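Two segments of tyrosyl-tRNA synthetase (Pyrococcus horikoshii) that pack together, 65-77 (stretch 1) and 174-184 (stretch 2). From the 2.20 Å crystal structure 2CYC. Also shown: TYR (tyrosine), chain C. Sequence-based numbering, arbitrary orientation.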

# COMPACT_ATOMS: atom_id res chain seq x y z
N GLY A 65 -15.58 -19.96 -24.82
CA GLY A 65 -14.23 -19.81 -25.33
C GLY A 65 -13.40 -18.81 -24.53
O GLY A 65 -12.53 -18.14 -25.07
N ILE A 66 -13.67 -18.72 -23.23
CA ILE A 66 -12.93 -17.83 -22.33
C ILE A 66 -12.00 -18.68 -21.46
O ILE A 66 -12.41 -19.71 -20.93
CB ILE A 66 -13.91 -17.06 -21.40
CG1 ILE A 66 -14.80 -16.14 -22.24
CG2 ILE A 66 -13.12 -16.28 -20.34
CD1 ILE A 66 -16.00 -15.59 -21.49
N LYS A 67 -10.74 -18.26 -21.33
CA LYS A 67 -9.77 -19.00 -20.51
C LYS A 67 -10.05 -18.66 -19.04
O LYS A 67 -9.91 -17.50 -18.63
CB LYS A 67 -8.34 -18.60 -20.87
CG LYS A 67 -7.26 -19.46 -20.21
CD LYS A 67 -7.28 -20.90 -20.72
CE LYS A 67 -6.15 -21.73 -20.13
NZ LYS A 67 -6.33 -23.21 -20.35
N THR A 68 -10.42 -19.67 -18.27
CA THR A 68 -10.78 -19.50 -16.88
C THR A 68 -9.69 -19.77 -15.85
O THR A 68 -8.83 -20.65 -16.04
CB THR A 68 -12.01 -20.37 -16.56
OG1 THR A 68 -11.70 -21.76 -16.76
CG2 THR A 68 -13.17 -19.97 -17.49
N ARG A 69 -9.73 -19.03 -14.75
CA ARG A 69 -8.73 -19.17 -13.69
C ARG A 69 -9.29 -18.92 -12.30
O ARG A 69 -10.07 -17.99 -12.09
CB ARG A 69 -7.58 -18.18 -13.94
CG ARG A 69 -6.55 -18.08 -12.80
CD ARG A 69 -5.49 -17.05 -13.13
NE ARG A 69 -4.86 -17.32 -14.42
CZ ARG A 69 -3.87 -16.59 -14.95
NH1 ARG A 69 -3.37 -16.92 -16.13
NH2 ARG A 69 -3.39 -15.54 -14.30
N VAL A 70 -8.87 -19.76 -11.35
CA VAL A 70 -9.26 -19.62 -9.95
C VAL A 70 -8.01 -19.05 -9.27
O VAL A 70 -6.92 -19.63 -9.35
CB VAL A 70 -9.63 -20.98 -9.30
CG1 VAL A 70 -9.68 -20.85 -7.78
CG2 VAL A 70 -10.98 -21.46 -9.85
N PHE A 71 -8.18 -17.90 -8.61
CA PHE A 71 -7.11 -17.18 -7.93
C PHE A 71 -7.26 -17.37 -6.42
O PHE A 71 -8.25 -16.93 -5.82
CB PHE A 71 -7.25 -15.69 -8.31
CG PHE A 71 -6.11 -14.81 -7.85
CD1 PHE A 71 -4.88 -14.84 -8.50
CD2 PHE A 71 -6.31 -13.88 -6.82
CE1 PHE A 71 -3.86 -13.95 -8.15
CE2 PHE A 71 -5.30 -12.98 -6.46
CZ PHE A 71 -4.07 -13.02 -7.13
N LEU A 72 -6.28 -18.03 -5.80
CA LEU A 72 -6.28 -18.31 -4.36
C LEU A 72 -5.55 -17.14 -3.69
O LEU A 72 -4.32 -17.06 -3.72
CB LEU A 72 -5.57 -19.64 -4.10
CG LEU A 72 -6.03 -20.79 -5.00
CD1 LEU A 72 -5.01 -21.94 -5.01
CD2 LEU A 72 -7.39 -21.29 -4.54
N ALA A 73 -6.33 -16.24 -3.11
CA ALA A 73 -5.80 -15.02 -2.49
C ALA A 73 -5.17 -15.20 -1.12
O ALA A 73 -5.74 -14.77 -0.11
CB ALA A 73 -6.91 -13.96 -2.43
N ASP A 74 -3.97 -15.80 -1.07
CA ASP A 74 -3.32 -16.07 0.21
C ASP A 74 -2.88 -14.85 1.02
O ASP A 74 -3.32 -14.71 2.17
CB ASP A 74 -2.15 -17.08 0.05
CG ASP A 74 -1.11 -16.68 -1.01
OD1 ASP A 74 -1.30 -15.69 -1.75
OD2 ASP A 74 -0.09 -17.40 -1.09
N TRP A 75 -2.05 -13.96 0.47
CA TRP A 75 -1.63 -12.78 1.22
C TRP A 75 -2.85 -11.95 1.60
O TRP A 75 -2.89 -11.36 2.68
CB TRP A 75 -0.66 -11.90 0.42
CG TRP A 75 0.72 -12.45 0.30
CD1 TRP A 75 1.10 -13.76 0.42
CD2 TRP A 75 1.90 -11.73 -0.08
NE1 TRP A 75 2.44 -13.90 0.13
CE2 TRP A 75 2.96 -12.67 -0.17
CE3 TRP A 75 2.17 -10.38 -0.35
CZ2 TRP A 75 4.27 -12.30 -0.53
CZ3 TRP A 75 3.48 -10.01 -0.70
CH2 TRP A 75 4.51 -10.97 -0.79
N HIS A 76 -3.83 -11.90 0.70
CA HIS A 76 -5.05 -11.13 0.96
C HIS A 76 -5.74 -11.67 2.21
O HIS A 76 -6.18 -10.91 3.06
CB HIS A 76 -6.03 -11.23 -0.22
CG HIS A 76 -5.44 -10.85 -1.54
ND1 HIS A 76 -4.51 -11.62 -2.19
CD2 HIS A 76 -5.70 -9.80 -2.37
CE1 HIS A 76 -4.21 -11.08 -3.36
NE2 HIS A 76 -4.93 -9.97 -3.49
N SER A 77 -5.83 -13.00 2.31
CA SER A 77 -6.46 -13.65 3.46
C SER A 77 -5.65 -13.40 4.73
O SER A 77 -6.20 -13.27 5.82
CB SER A 77 -6.60 -15.15 3.21
OG SER A 77 -7.37 -15.41 2.05
N ALA A 174 -5.03 -4.58 -8.83
CA ALA A 174 -3.75 -4.91 -9.47
C ALA A 174 -3.74 -6.36 -9.96
O ALA A 174 -3.18 -6.67 -11.02
CB ALA A 174 -2.59 -4.66 -8.49
N ASP A 175 -4.35 -7.25 -9.19
CA ASP A 175 -4.42 -8.66 -9.56
C ASP A 175 -5.04 -8.79 -10.94
O ASP A 175 -4.68 -9.67 -11.72
CB ASP A 175 -5.28 -9.45 -8.58
CG ASP A 175 -4.68 -9.54 -7.20
OD1 ASP A 175 -3.45 -9.39 -7.08
OD2 ASP A 175 -5.45 -9.77 -6.25
N ILE A 176 -6.01 -7.92 -11.23
CA ILE A 176 -6.69 -7.97 -12.51
C ILE A 176 -5.76 -7.58 -13.66
O ILE A 176 -5.60 -8.33 -14.63
CB ILE A 176 -7.94 -7.03 -12.51
CG1 ILE A 176 -9.03 -7.64 -11.63
CG2 ILE A 176 -8.44 -6.81 -13.95
CD1 ILE A 176 -10.20 -6.72 -11.32
N PHE A 177 -5.13 -6.42 -13.54
CA PHE A 177 -4.26 -5.96 -14.61
C PHE A 177 -2.97 -6.73 -14.78
O PHE A 177 -2.53 -6.96 -15.90
CB PHE A 177 -4.00 -4.46 -14.43
CG PHE A 177 -5.25 -3.65 -14.59
CD1 PHE A 177 -5.78 -3.42 -15.87
CD2 PHE A 177 -5.96 -3.21 -13.48
CE1 PHE A 177 -7.01 -2.77 -16.03
CE2 PHE A 177 -7.19 -2.56 -13.63
CZ PHE A 177 -7.72 -2.34 -14.91
N TYR A 178 -2.39 -7.18 -13.67
CA TYR A 178 -1.15 -7.94 -13.75
C TYR A 178 -1.32 -9.26 -14.49
O TYR A 178 -0.41 -9.69 -15.20
CB TYR A 178 -0.60 -8.22 -12.35
CG TYR A 178 0.82 -8.71 -12.39
CD1 TYR A 178 1.87 -7.81 -12.57
CD2 TYR A 178 1.12 -10.06 -12.27
CE1 TYR A 178 3.19 -8.25 -12.62
CE2 TYR A 178 2.42 -10.51 -12.32
CZ TYR A 178 3.45 -9.60 -12.49
OH TYR A 178 4.75 -10.03 -12.50
N GLN A 179 -2.47 -9.91 -14.33
CA GLN A 179 -2.73 -11.18 -15.01
C GLN A 179 -3.39 -10.99 -16.38
O GLN A 179 -3.74 -11.97 -17.04
CB GLN A 179 -3.62 -12.07 -14.13
CG GLN A 179 -3.10 -12.28 -12.70
CD GLN A 179 -4.04 -13.12 -11.85
OE1 GLN A 179 -3.99 -14.36 -11.85
NE2 GLN A 179 -4.92 -12.44 -11.12
N GLY A 180 -3.57 -9.74 -16.79
CA GLY A 180 -4.20 -9.44 -18.07
C GLY A 180 -5.66 -9.86 -18.13
O GLY A 180 -6.17 -10.24 -19.18
N VAL A 181 -6.35 -9.79 -16.99
CA VAL A 181 -7.75 -10.20 -16.93
C VAL A 181 -8.73 -9.27 -17.68
O VAL A 181 -8.80 -8.08 -17.41
CB VAL A 181 -8.20 -10.33 -15.45
CG1 VAL A 181 -9.67 -10.67 -15.37
CG2 VAL A 181 -7.37 -11.42 -14.76
N THR A 182 -9.47 -9.84 -18.64
CA THR A 182 -10.45 -9.06 -19.41
C THR A 182 -11.87 -9.45 -18.99
O THR A 182 -12.83 -8.75 -19.31
CB THR A 182 -10.29 -9.28 -20.95
OG1 THR A 182 -10.24 -10.68 -21.24
CG2 THR A 182 -9.02 -8.60 -21.46
N ILE A 183 -11.99 -10.57 -18.30
CA ILE A 183 -13.29 -11.03 -17.78
C ILE A 183 -13.11 -11.15 -16.26
O ILE A 183 -12.70 -12.20 -15.75
CB ILE A 183 -13.70 -12.42 -18.36
CG1 ILE A 183 -13.81 -12.36 -19.89
CG2 ILE A 183 -15.04 -12.86 -17.75
CD1 ILE A 183 -14.82 -11.35 -20.43
N ALA A 184 -13.39 -10.06 -15.55
CA ALA A 184 -13.24 -10.04 -14.09
C ALA A 184 -14.53 -10.56 -13.46
O ALA A 184 -15.56 -9.88 -13.47
CB ALA A 184 -12.94 -8.61 -13.61
N TYR C . -12.07 -9.98 -2.01
CA TYR C . -12.46 -11.35 -2.44
C TYR C . -13.38 -12.00 -1.40
O TYR C . -13.54 -11.41 -0.31
CB TYR C . -11.20 -12.22 -2.63
CG TYR C . -10.30 -11.74 -3.76
CD1 TYR C . -10.76 -11.68 -5.07
CD2 TYR C . -8.99 -11.34 -3.50
CE1 TYR C . -9.93 -11.23 -6.11
CE2 TYR C . -8.15 -10.90 -4.53
CZ TYR C . -8.63 -10.84 -5.83
OH TYR C . -7.80 -10.39 -6.84
OXT TYR C . -13.92 -13.08 -1.69

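Asp-175 is the polar centre of this contact. Its OD2 accepts a hydrogen bond from the bound tyrosine, 2.5 Å from TYR OH, and a second, weak one from His-76, whose NE2 lies 2.8 Å from OD2 with an N-H...O angle of only 128°. A carboxylate oxygen suits this place because its lone pairs can receive two donors at once. One face of the His-76 ring also lies against the ligand.

Further along, Arg-69 NH2 donates to Gln-179 OE1 at 2.8 Å, with the acceptor near the guanidinium plane. The amide of Gln-179 works both ways: its NE2 donates to Asp-175 O, also at 2.8 Å, which helps hold OE1 in position for the arginine.

Phe-71 lies beside both polar groups, its CE1 3.5 Å from Gln-179 NE2 and its CE2 3.2 Å from Asp-175 OD2. These are packing contacts; a flat ring can cover polar atoms already bonded to other partners.

Beyond them, Ile-66 CG2 meets Ile-183 CG1 at 4.0 Å, two buried aliphatic side chains at van der Waals distance.

The strand bearing Arg-69 and Phe-71 leads into the helix of His-76; opposite, a helix ends at Gly-180, whose positive phi suits its Schellman turn. No backbone hydrogen bond joins the stretches: even Ile-66 CA and Ile-183 CA stand 8.2 Å apart, so side chains bridge the gap.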